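Local coordinates for protein intimin (Escherichia coli, PDB 1F00) that probably mediates adhesion of enteropathogenic bacteria to host cells by binding the intimin receptor, through a rod of immunoglobulin-like and C-type lectin-like domains, at residues F94-V107 against Q124-W138. Sequence-based numbering, arbitrary orientation.
Sequences FTTLTIDDGNIEIV and QVNLKASGGNGKYTW
Glu105 and Asn126 form a hydrogen-bonded antiparallel pair whose side chains run alongside each other on one face of the sheet. Asn126 ND2 gives Glu105 OE1 an almost straight bond of 2.8 Å, in its own amide plane but from above the carboxylate, the two planes being 69° apart. A water bonded to OE1 reaches Lys128 NZ, so the long lysine chain lets its ammonium share a water with the carboxylate; OE2 makes a weak, long ion pair with Lys112. Backbone bonds join Glu105 and Asn126 in both directions, and Val107 N reaches Gln124 O at 3.0 Å.

Between Asp100 and Asn103 a type I turn interrupts the first strand. Asp100 N bonds Lys128 O directly at 2.7 Å, and a second water completes the pairing between Asp100 O and Lys128 N. Thr98 and Ser130 bond reciprocally through amides and carbonyls. Gly132 N then meets Thr95 O at 2.8 Å. Gly131 suits its place because a CB would collide with Thr96 O.

Ile99, Ala129, Val125 and Ile106 point to the other face, the first two meeting Trp138 and Tyr136 of the second sheet. Ile104 CG2, anti to its own N, meets Val125 CB at 3.7 Å, while its CG1 lies beside Leu127 CD2; Ile99 CD1 approaches Trp138 CZ3 obliquely. Leu97 CD1 slides past Tyr136 CE1 at 3.5 Å. The tyrosine ring, with Ala129 CB over the centre of one face and Gly134 O over the other, is fixed by its hydroxyl bond to Gly131 O.

At the far end, within the type II' turn Gly131-Gly134, Asn133 CB makes a CH-pi contact over the Phe94 ring.

Val167 of strand 163-169, beside strand 136-140, touches Ile99 from across, as in a two-sheet immunoglobulin-like sandwich. Chemistry thus divides by face: charged, amide and hydroxyl groups, partly water-linked, lie with Glu105 and Asn126, while aliphatic and aromatic groups build the core.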
# COMPACT_ATOMS: atom_id res chain seq x y z
N PHE A 94 -15.51 -11.52 2.12
CA PHE A 94 -14.11 -11.32 2.45
C PHE A 94 -13.92 -10.14 3.39
O PHE A 94 -14.67 -9.16 3.34
CB PHE A 94 -13.29 -11.11 1.17
CG PHE A 94 -13.19 -12.34 0.30
CD1 PHE A 94 -12.36 -13.40 0.66
CD2 PHE A 94 -13.94 -12.45 -0.87
CE1 PHE A 94 -12.28 -14.54 -0.14
CE2 PHE A 94 -13.87 -13.58 -1.67
CZ PHE A 94 -13.03 -14.63 -1.31
N THR A 95 -12.92 -10.24 4.25
CA THR A 95 -12.60 -9.18 5.19
C THR A 95 -12.29 -7.91 4.41
O THR A 95 -11.91 -7.96 3.25
CB THR A 95 -11.37 -9.56 6.04
OG1 THR A 95 -11.74 -10.58 6.98
CG2 THR A 95 -10.84 -8.35 6.79
N THR A 96 -12.47 -6.76 5.07
CA THR A 96 -12.20 -5.46 4.47
C THR A 96 -10.72 -5.35 4.09
O THR A 96 -9.84 -5.62 4.91
CB THR A 96 -12.50 -4.33 5.47
OG1 THR A 96 -13.85 -4.43 5.92
CG2 THR A 96 -12.28 -2.97 4.82
N LEU A 97 -10.45 -4.95 2.85
CA LEU A 97 -9.08 -4.78 2.39
C LEU A 97 -8.52 -3.56 3.10
O LEU A 97 -9.15 -2.50 3.14
CB LEU A 97 -9.04 -4.57 0.87
CG LEU A 97 -7.64 -4.54 0.24
CD1 LEU A 97 -6.88 -5.82 0.59
CD2 LEU A 97 -7.77 -4.38 -1.27
N THR A 98 -7.33 -3.70 3.67
CA THR A 98 -6.71 -2.63 4.42
C THR A 98 -5.19 -2.59 4.25
O THR A 98 -4.56 -3.62 4.03
CB THR A 98 -7.00 -2.82 5.93
OG1 THR A 98 -8.41 -2.75 6.16
CG2 THR A 98 -6.31 -1.74 6.76
N ILE A 99 -4.63 -1.39 4.34
CA ILE A 99 -3.18 -1.25 4.26
C ILE A 99 -2.73 -0.92 5.69
O ILE A 99 -3.20 0.06 6.29
CB ILE A 99 -2.76 -0.11 3.30
CG1 ILE A 99 -3.05 -0.53 1.86
CG2 ILE A 99 -1.26 0.19 3.47
CD1 ILE A 99 -2.79 0.56 0.83
N ASP A 100 -1.85 -1.76 6.22
CA ASP A 100 -1.32 -1.60 7.58
C ASP A 100 -0.39 -0.39 7.57
O ASP A 100 0.82 -0.51 7.77
CB ASP A 100 -0.55 -2.88 7.96
CG ASP A 100 -0.18 -2.94 9.43
OD1 ASP A 100 0.53 -3.90 9.81
OD2 ASP A 100 -0.60 -2.04 10.20
N ASP A 101 -0.98 0.79 7.35
CA ASP A 101 -0.26 2.05 7.26
C ASP A 101 0.47 2.55 8.50
O ASP A 101 1.25 3.51 8.42
CB ASP A 101 -1.21 3.15 6.79
CG ASP A 101 -2.30 3.43 7.79
OD1 ASP A 101 -3.13 2.52 8.04
OD2 ASP A 101 -2.33 4.56 8.33
N GLY A 102 0.22 1.93 9.65
CA GLY A 102 0.89 2.35 10.86
C GLY A 102 2.17 1.55 11.05
O GLY A 102 2.98 1.84 11.95
N ASN A 103 2.36 0.54 10.21
CA ASN A 103 3.54 -0.30 10.29
C ASN A 103 4.27 -0.42 8.96
O ASN A 103 4.55 -1.52 8.49
CB ASN A 103 3.17 -1.70 10.81
CG ASN A 103 2.58 -1.67 12.21
OD1 ASN A 103 1.36 -1.56 12.38
ND2 ASN A 103 3.44 -1.75 13.21
N ILE A 104 4.57 0.72 8.36
CA ILE A 104 5.30 0.74 7.11
C ILE A 104 6.72 0.33 7.46
O ILE A 104 7.33 0.89 8.38
CB ILE A 104 5.25 2.13 6.47
CG1 ILE A 104 3.81 2.44 6.05
CG2 ILE A 104 6.19 2.20 5.27
CD1 ILE A 104 3.58 3.83 5.50
N GLU A 105 7.25 -0.65 6.74
CA GLU A 105 8.57 -1.19 7.02
C GLU A 105 9.75 -0.64 6.21
O GLU A 105 9.76 -0.68 4.98
CB GLU A 105 8.53 -2.71 6.87
CG GLU A 105 9.88 -3.40 6.96
CD GLU A 105 9.79 -4.88 6.68
OE1 GLU A 105 9.22 -5.26 5.64
OE2 GLU A 105 10.29 -5.67 7.51
N ILE A 106 10.75 -0.13 6.93
CA ILE A 106 11.97 0.38 6.31
C ILE A 106 12.73 -0.85 5.83
O ILE A 106 13.18 -1.67 6.64
CB ILE A 106 12.85 1.12 7.34
CG1 ILE A 106 12.04 2.24 8.00
CG2 ILE A 106 14.10 1.67 6.65
CD1 ILE A 106 11.56 3.29 7.05
N VAL A 107 12.87 -0.99 4.51
CA VAL A 107 13.53 -2.15 3.93
C VAL A 107 14.93 -2.46 4.45
O VAL A 107 15.27 -3.62 4.68
CB VAL A 107 13.56 -2.04 2.38
CG1 VAL A 107 14.45 -3.12 1.77
CG2 VAL A 107 12.15 -2.17 1.82
N GLN A 124 13.72 2.54 0.16
CA GLN A 124 12.58 1.66 -0.07
C GLN A 124 11.87 1.20 1.20
O GLN A 124 12.49 0.94 2.22
CB GLN A 124 13.05 0.44 -0.87
CG GLN A 124 13.62 0.80 -2.23
CD GLN A 124 14.32 -0.36 -2.90
OE1 GLN A 124 15.30 -0.89 -2.37
NE2 GLN A 124 13.83 -0.75 -4.07
N VAL A 125 10.54 1.12 1.12
CA VAL A 125 9.73 0.67 2.24
C VAL A 125 8.74 -0.39 1.77
O VAL A 125 8.37 -0.42 0.60
CB VAL A 125 8.95 1.84 2.89
CG1 VAL A 125 9.91 2.92 3.34
CG2 VAL A 125 7.91 2.40 1.92
N ASN A 126 8.33 -1.27 2.68
CA ASN A 126 7.37 -2.31 2.34
C ASN A 126 6.00 -1.98 2.93
O ASN A 126 5.88 -1.74 4.13
CB ASN A 126 7.81 -3.68 2.86
CG ASN A 126 9.05 -4.21 2.16
OD1 ASN A 126 9.21 -4.06 0.95
ND2 ASN A 126 9.93 -4.86 2.92
N LEU A 127 4.98 -1.96 2.08
CA LEU A 127 3.62 -1.71 2.54
C LEU A 127 2.93 -3.07 2.64
O LEU A 127 3.06 -3.90 1.74
CB LEU A 127 2.84 -0.84 1.54
CG LEU A 127 3.37 0.56 1.21
CD1 LEU A 127 2.28 1.33 0.48
CD2 LEU A 127 3.77 1.29 2.48
N LYS A 128 2.19 -3.29 3.72
CA LYS A 128 1.49 -4.55 3.89
C LYS A 128 -0.02 -4.36 3.86
O LYS A 128 -0.56 -3.49 4.54
CB LYS A 128 1.89 -5.24 5.20
CG LYS A 128 3.18 -6.03 5.12
CD LYS A 128 3.06 -7.20 4.14
CE LYS A 128 4.37 -7.97 4.02
NZ LYS A 128 5.50 -7.10 3.55
N ALA A 129 -0.68 -5.19 3.07
CA ALA A 129 -2.13 -5.15 2.95
C ALA A 129 -2.67 -6.39 3.64
O ALA A 129 -1.95 -7.38 3.80
CB ALA A 129 -2.54 -5.14 1.48
N SER A 130 -3.93 -6.33 4.04
CA SER A 130 -4.58 -7.47 4.68
C SER A 130 -6.05 -7.41 4.32
O SER A 130 -6.59 -6.34 4.04
CB SER A 130 -4.41 -7.40 6.20
OG SER A 130 -4.94 -6.19 6.72
N GLY A 131 -6.70 -8.57 4.32
CA GLY A 131 -8.11 -8.61 3.98
C GLY A 131 -8.31 -9.00 2.53
O GLY A 131 -7.36 -9.36 1.84
N GLY A 132 -9.55 -8.92 2.06
CA GLY A 132 -9.84 -9.30 0.70
C GLY A 132 -9.56 -10.79 0.58
O GLY A 132 -9.54 -11.49 1.59
N ASN A 133 -9.33 -11.27 -0.64
CA ASN A 133 -9.06 -12.69 -0.83
C ASN A 133 -7.56 -13.00 -0.76
O ASN A 133 -7.13 -14.11 -1.10
CB ASN A 133 -9.64 -13.16 -2.16
CG ASN A 133 -8.89 -12.61 -3.35
OD1 ASN A 133 -8.06 -11.71 -3.22
ND2 ASN A 133 -9.18 -13.14 -4.53
N GLY A 134 -6.78 -12.02 -0.34
CA GLY A 134 -5.35 -12.21 -0.20
C GLY A 134 -4.48 -12.09 -1.44
O GLY A 134 -3.26 -12.19 -1.33
N LYS A 135 -5.09 -11.91 -2.61
CA LYS A 135 -4.33 -11.77 -3.85
C LYS A 135 -4.30 -10.28 -4.21
O LYS A 135 -5.29 -9.73 -4.69
CB LYS A 135 -5.00 -12.59 -4.96
CG LYS A 135 -4.24 -12.61 -6.27
CD LYS A 135 -4.93 -13.51 -7.29
CE LYS A 135 -4.22 -13.48 -8.63
NZ LYS A 135 -4.87 -14.37 -9.63
N TYR A 136 -3.15 -9.65 -3.99
CA TYR A 136 -2.99 -8.22 -4.21
C TYR A 136 -2.21 -7.74 -5.43
O TYR A 136 -1.29 -8.40 -5.91
CB TYR A 136 -2.34 -7.61 -2.96
CG TYR A 136 -2.92 -8.09 -1.65
CD1 TYR A 136 -4.30 -8.07 -1.44
CD2 TYR A 136 -2.10 -8.55 -0.61
CE1 TYR A 136 -4.84 -8.49 -0.23
CE2 TYR A 136 -2.64 -8.97 0.60
CZ TYR A 136 -4.02 -8.94 0.78
OH TYR A 136 -4.58 -9.35 1.97
N THR A 137 -2.58 -6.55 -5.91
CA THR A 137 -1.93 -5.91 -7.05
C THR A 137 -1.78 -4.44 -6.63
O THR A 137 -2.77 -3.80 -6.28
CB THR A 137 -2.78 -5.98 -8.32
OG1 THR A 137 -3.04 -7.36 -8.64
CG2 THR A 137 -2.05 -5.34 -9.49
N TRP A 138 -0.56 -3.92 -6.68
CA TRP A 138 -0.31 -2.53 -6.27
C TRP A 138 -0.05 -1.55 -7.41
O TRP A 138 0.35 -1.94 -8.51
CB TRP A 138 0.90 -2.48 -5.32
CG TRP A 138 0.79 -3.37 -4.11
CD1 TRP A 138 0.94 -4.73 -4.07
CD2 TRP A 138 0.50 -2.95 -2.78
NE1 TRP A 138 0.76 -5.18 -2.78
CE2 TRP A 138 0.49 -4.11 -1.97
CE3 TRP A 138 0.25 -1.70 -2.18
CZ2 TRP A 138 0.24 -4.06 -0.59
CZ3 TRP A 138 -0.00 -1.65 -0.82
CH2 TRP A 138 -0.01 -2.82 -0.04
O HOH W 1 2.35 -1.53 5.58
O HOH W 2 6.29 -5.57 5.76